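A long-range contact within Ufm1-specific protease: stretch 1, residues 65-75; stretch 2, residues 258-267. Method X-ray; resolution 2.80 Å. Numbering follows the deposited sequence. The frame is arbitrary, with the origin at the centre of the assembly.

Stretch 1 (65-75) LESSLSADIEL
Stretch 2 (258-267) KRSREAFNRR

One arginine on a continuous helix, Arg 266, reaches into a turn-forming loop more than 190 residues away in sequence and binds its backbone carbonyls, while a small alanine contact lets the two backbones approach closely beside it. Stretch 2 is helical throughout, with phi/psi near -65/-40 and i to i+4 hydrogen bonds such as Ala 263 N to Arg 259 O (2.8 Å). Stretch 1 enters as the last part of a helix, passes through extended Leu 69 (-94/162) and Ser 70 (-64/148), makes a type I turn from Ser 70 to Ile 73 with Ala 71 at -59/-25 and Asp 72 at -80/-2, and leaves as a strand at Glu 74. The turn is closed by Ile 73 N to Ser 70 O at 2.9 Å. The CA atoms of Ser 67 and Arg 266 lie 4.5 Å apart and those of Ala 71 and Ala 263 5.0 Å apart, so stretch 1 advances as the helix runs back.

Arg 266 points toward stretch 1 and is nearly fully extended: chi1 -67° (m), chi2 -167° (t), chi3 176° (t), chi4 170°. This carries its guanidinium among the carbonyls of Leu 69, Ser 70 and Ile 73. Arg 266 NH1 donates to Leu 69 O at 3.0 Å, and Arg 266 NH2 to Ile 73 O at 2.8 Å; weak bonds run from Arg 266 NH1 to Ser 70 O (2.8 Å, 120°) and from Arg 266 NH1 to Ile 73 O (3.0 Å). All three carbonyl oxygens sit at the guanidinium edge, near its plane, where the N-H bonds point. Glu 66 O covers one face and Ala 71 CA the opposite one, the latter 3.4 Å from Arg 266 NH1. Arginine suits this buried site because its planar, multiply donating end can serve several carbonyls of one loop at once.

One turn back along the helix, Glu 262 (chi1 178°, t; chi2 71°, p) folds its carboxylate to Arg 266: OE2 accepts from NE at 2.8 Å in a salt bridge, orienting the side chain and balancing its charge. Glu 66, in the t rotamer with chi2 156°, instead accepts Leu 75 N on OE1 at 3.1 Å, tying the helix of stretch 1 to the strand. Its OE1 is 4.5 Å from Arg 266 NH2, well out of the guanidinium plane, so only charge attraction operates there.

Nearer the start of stretch 2, the methyl of Ala 71 rests on the helix, its CB 3.6 Å from Arg 259 O, 3.7 Å from Ala 263 N and 4.0 Å from Ala 263 CB. The two short side chains allow this close backbone approach. Ser 67 O likewise lies 3.4 Å from Arg 266 CB. Asp 72 (chi1 71°, p) sets its CB 3.8 Å from Arg 259 CD. In all, 432 Å² is buried, Arg 266 contributing most, followed by Ala 71.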

# COMPACT_ATOMS: atom_id res chain seq x y z
N LEU A 65 9.94 -15.32 -1.23
CA LEU A 65 9.69 -14.12 -2.00
C LEU A 65 8.59 -14.33 -3.02
O LEU A 65 7.60 -13.62 -3.00
CB LEU A 65 10.96 -13.62 -2.70
CG LEU A 65 12.07 -13.15 -1.75
CD1 LEU A 65 13.16 -12.54 -2.55
CD2 LEU A 65 11.55 -12.16 -0.74
N GLU A 66 8.76 -15.33 -3.88
CA GLU A 66 7.85 -15.57 -5.00
C GLU A 66 6.42 -15.82 -4.52
O GLU A 66 5.47 -15.40 -5.17
CB GLU A 66 8.37 -16.73 -5.86
CG GLU A 66 7.77 -16.86 -7.28
CD GLU A 66 8.74 -17.62 -8.24
OE1 GLU A 66 8.45 -17.75 -9.47
OE2 GLU A 66 9.81 -18.09 -7.75
N SER A 67 6.26 -16.46 -3.37
CA SER A 67 4.93 -16.77 -2.90
C SER A 67 4.23 -15.52 -2.41
O SER A 67 3.02 -15.50 -2.16
CB SER A 67 4.98 -17.80 -1.77
OG SER A 67 5.12 -17.20 -0.49
N SER A 68 5.00 -14.45 -2.26
CA SER A 68 4.46 -13.22 -1.72
C SER A 68 4.11 -12.20 -2.78
O SER A 68 3.48 -11.20 -2.48
CB SER A 68 5.44 -12.63 -0.74
OG SER A 68 5.62 -13.56 0.31
N LEU A 69 4.51 -12.46 -4.01
CA LEU A 69 4.25 -11.57 -5.12
C LEU A 69 2.97 -11.99 -5.86
O LEU A 69 2.50 -13.11 -5.70
CB LEU A 69 5.43 -11.58 -6.07
CG LEU A 69 6.72 -11.41 -5.29
CD1 LEU A 69 7.89 -11.49 -6.21
CD2 LEU A 69 6.70 -10.08 -4.61
N SER A 70 2.43 -11.07 -6.65
CA SER A 70 1.20 -11.34 -7.39
C SER A 70 1.41 -12.44 -8.39
O SER A 70 2.48 -12.57 -8.97
CB SER A 70 0.70 -10.11 -8.12
OG SER A 70 -0.08 -9.31 -7.26
N ALA A 71 0.34 -13.20 -8.60
CA ALA A 71 0.36 -14.47 -9.30
C ALA A 71 0.88 -14.39 -10.73
O ALA A 71 1.41 -15.38 -11.24
CB ALA A 71 -1.00 -15.10 -9.26
N ASP A 72 0.77 -13.23 -11.37
CA ASP A 72 1.27 -13.09 -12.74
C ASP A 72 2.78 -12.87 -12.82
O ASP A 72 3.36 -12.80 -13.90
CB ASP A 72 0.54 -11.96 -13.45
CG ASP A 72 0.92 -10.59 -12.93
OD1 ASP A 72 0.79 -10.34 -11.70
OD2 ASP A 72 1.37 -9.77 -13.74
N ILE A 73 3.43 -12.79 -11.67
CA ILE A 73 4.83 -12.45 -11.59
C ILE A 73 5.64 -13.65 -11.11
O ILE A 73 5.25 -14.35 -10.19
CB ILE A 73 4.98 -11.30 -10.60
CG1 ILE A 73 4.33 -10.07 -11.20
CG2 ILE A 73 6.43 -11.04 -10.27
CD1 ILE A 73 4.67 -8.82 -10.47
N GLU A 74 6.77 -13.89 -11.74
CA GLU A 74 7.64 -14.97 -11.30
C GLU A 74 9.10 -14.58 -11.40
O GLU A 74 9.44 -13.52 -11.91
CB GLU A 74 7.40 -16.19 -12.17
CG GLU A 74 7.85 -15.97 -13.58
CD GLU A 74 7.24 -16.98 -14.52
OE1 GLU A 74 6.26 -16.63 -15.22
OE2 GLU A 74 7.74 -18.14 -14.54
N LEU A 75 9.95 -15.45 -10.89
CA LEU A 75 11.40 -15.34 -11.06
C LEU A 75 11.78 -15.30 -12.52
O LEU A 75 11.45 -16.21 -13.27
CB LEU A 75 12.02 -16.58 -10.42
CG LEU A 75 13.47 -16.58 -9.99
CD1 LEU A 75 14.24 -17.14 -11.13
CD2 LEU A 75 13.88 -15.15 -9.65
N LYS A 258 -6.17 -19.67 -14.56
CA LYS A 258 -4.80 -20.02 -14.22
C LYS A 258 -4.23 -19.08 -13.15
O LYS A 258 -3.44 -19.51 -12.32
CB LYS A 258 -3.89 -20.08 -15.44
CG LYS A 258 -4.53 -20.76 -16.64
CD LYS A 258 -3.52 -21.55 -17.48
CE LYS A 258 -3.18 -22.91 -16.82
NZ LYS A 258 -2.81 -23.99 -17.81
N ARG A 259 -4.64 -17.81 -13.13
CA ARG A 259 -4.11 -16.88 -12.13
C ARG A 259 -4.66 -17.11 -10.73
O ARG A 259 -3.90 -17.14 -9.76
CB ARG A 259 -4.31 -15.43 -12.55
CG ARG A 259 -3.07 -14.87 -13.22
CD ARG A 259 -2.96 -13.37 -13.08
NE ARG A 259 -3.87 -12.68 -13.97
CZ ARG A 259 -3.72 -12.61 -15.29
NH1 ARG A 259 -2.69 -13.21 -15.88
NH2 ARG A 259 -4.62 -11.95 -16.00
N SER A 260 -5.97 -17.28 -10.64
CA SER A 260 -6.67 -17.52 -9.38
C SER A 260 -6.06 -18.72 -8.67
O SER A 260 -5.92 -18.75 -7.46
CB SER A 260 -8.11 -17.88 -9.68
OG SER A 260 -8.11 -19.17 -10.26
N ARG A 261 -5.71 -19.72 -9.47
CA ARG A 261 -5.21 -20.96 -8.94
C ARG A 261 -3.82 -20.76 -8.39
O ARG A 261 -3.56 -21.10 -7.24
CB ARG A 261 -5.20 -21.99 -10.05
CG ARG A 261 -5.02 -23.37 -9.55
CD ARG A 261 -4.77 -24.35 -10.66
NE ARG A 261 -4.43 -25.62 -10.05
CZ ARG A 261 -3.19 -26.07 -9.90
NH1 ARG A 261 -2.16 -25.37 -10.38
NH2 ARG A 261 -2.99 -27.24 -9.30
N GLU A 262 -2.91 -20.19 -9.19
CA GLU A 262 -1.57 -19.85 -8.71
C GLU A 262 -1.63 -18.94 -7.48
O GLU A 262 -0.82 -19.07 -6.55
CB GLU A 262 -0.74 -19.16 -9.79
CG GLU A 262 0.67 -18.74 -9.35
CD GLU A 262 1.64 -19.91 -9.14
OE1 GLU A 262 1.35 -21.04 -9.61
OE2 GLU A 262 2.69 -19.70 -8.49
N ALA A 263 -2.58 -18.00 -7.50
CA ALA A 263 -2.77 -17.07 -6.41
C ALA A 263 -3.04 -17.84 -5.12
O ALA A 263 -2.36 -17.63 -4.09
CB ALA A 263 -3.90 -16.12 -6.72
N PHE A 264 -4.00 -18.75 -5.19
CA PHE A 264 -4.36 -19.60 -4.06
C PHE A 264 -3.21 -20.49 -3.57
O PHE A 264 -3.03 -20.68 -2.36
CB PHE A 264 -5.58 -20.47 -4.38
CG PHE A 264 -5.87 -21.47 -3.32
CD1 PHE A 264 -5.49 -22.78 -3.47
CD2 PHE A 264 -6.45 -21.08 -2.13
CE1 PHE A 264 -5.72 -23.70 -2.45
CE2 PHE A 264 -6.68 -21.99 -1.11
CZ PHE A 264 -6.32 -23.31 -1.27
N ASN A 265 -2.44 -21.06 -4.51
CA ASN A 265 -1.34 -21.91 -4.11
C ASN A 265 -0.22 -21.14 -3.40
O ASN A 265 0.39 -21.66 -2.47
CB ASN A 265 -0.79 -22.73 -5.28
CG ASN A 265 -1.83 -23.69 -5.87
OD1 ASN A 265 -2.88 -23.95 -5.28
ND2 ASN A 265 -1.52 -24.22 -7.05
N ARG A 266 0.02 -19.89 -3.79
CA ARG A 266 1.08 -19.10 -3.18
C ARG A 266 0.73 -18.73 -1.75
O ARG A 266 1.58 -18.74 -0.86
CB ARG A 266 1.35 -17.84 -3.99
CG ARG A 266 1.94 -18.12 -5.35
CD ARG A 266 2.48 -16.90 -6.00
NE ARG A 266 3.12 -17.22 -7.26
CZ ARG A 266 3.52 -16.31 -8.14
NH1 ARG A 266 3.36 -15.02 -7.91
NH2 ARG A 266 4.09 -16.68 -9.27
N ARG A 267 -0.53 -18.39 -1.52
CA ARG A 267 -0.97 -18.10 -0.17
C ARG A 267 -0.84 -19.31 0.75
O ARG A 267 -0.53 -19.16 1.93
CB ARG A 267 -2.43 -17.67 -0.19
CG ARG A 267 -2.67 -16.29 -0.69
CD ARG A 267 -2.60 -15.32 0.45
NE ARG A 267 -2.81 -13.96 -0.03
CZ ARG A 267 -2.69 -12.88 0.72
NH1 ARG A 267 -2.34 -12.97 2.00
NH2 ARG A 267 -2.91 -11.69 0.17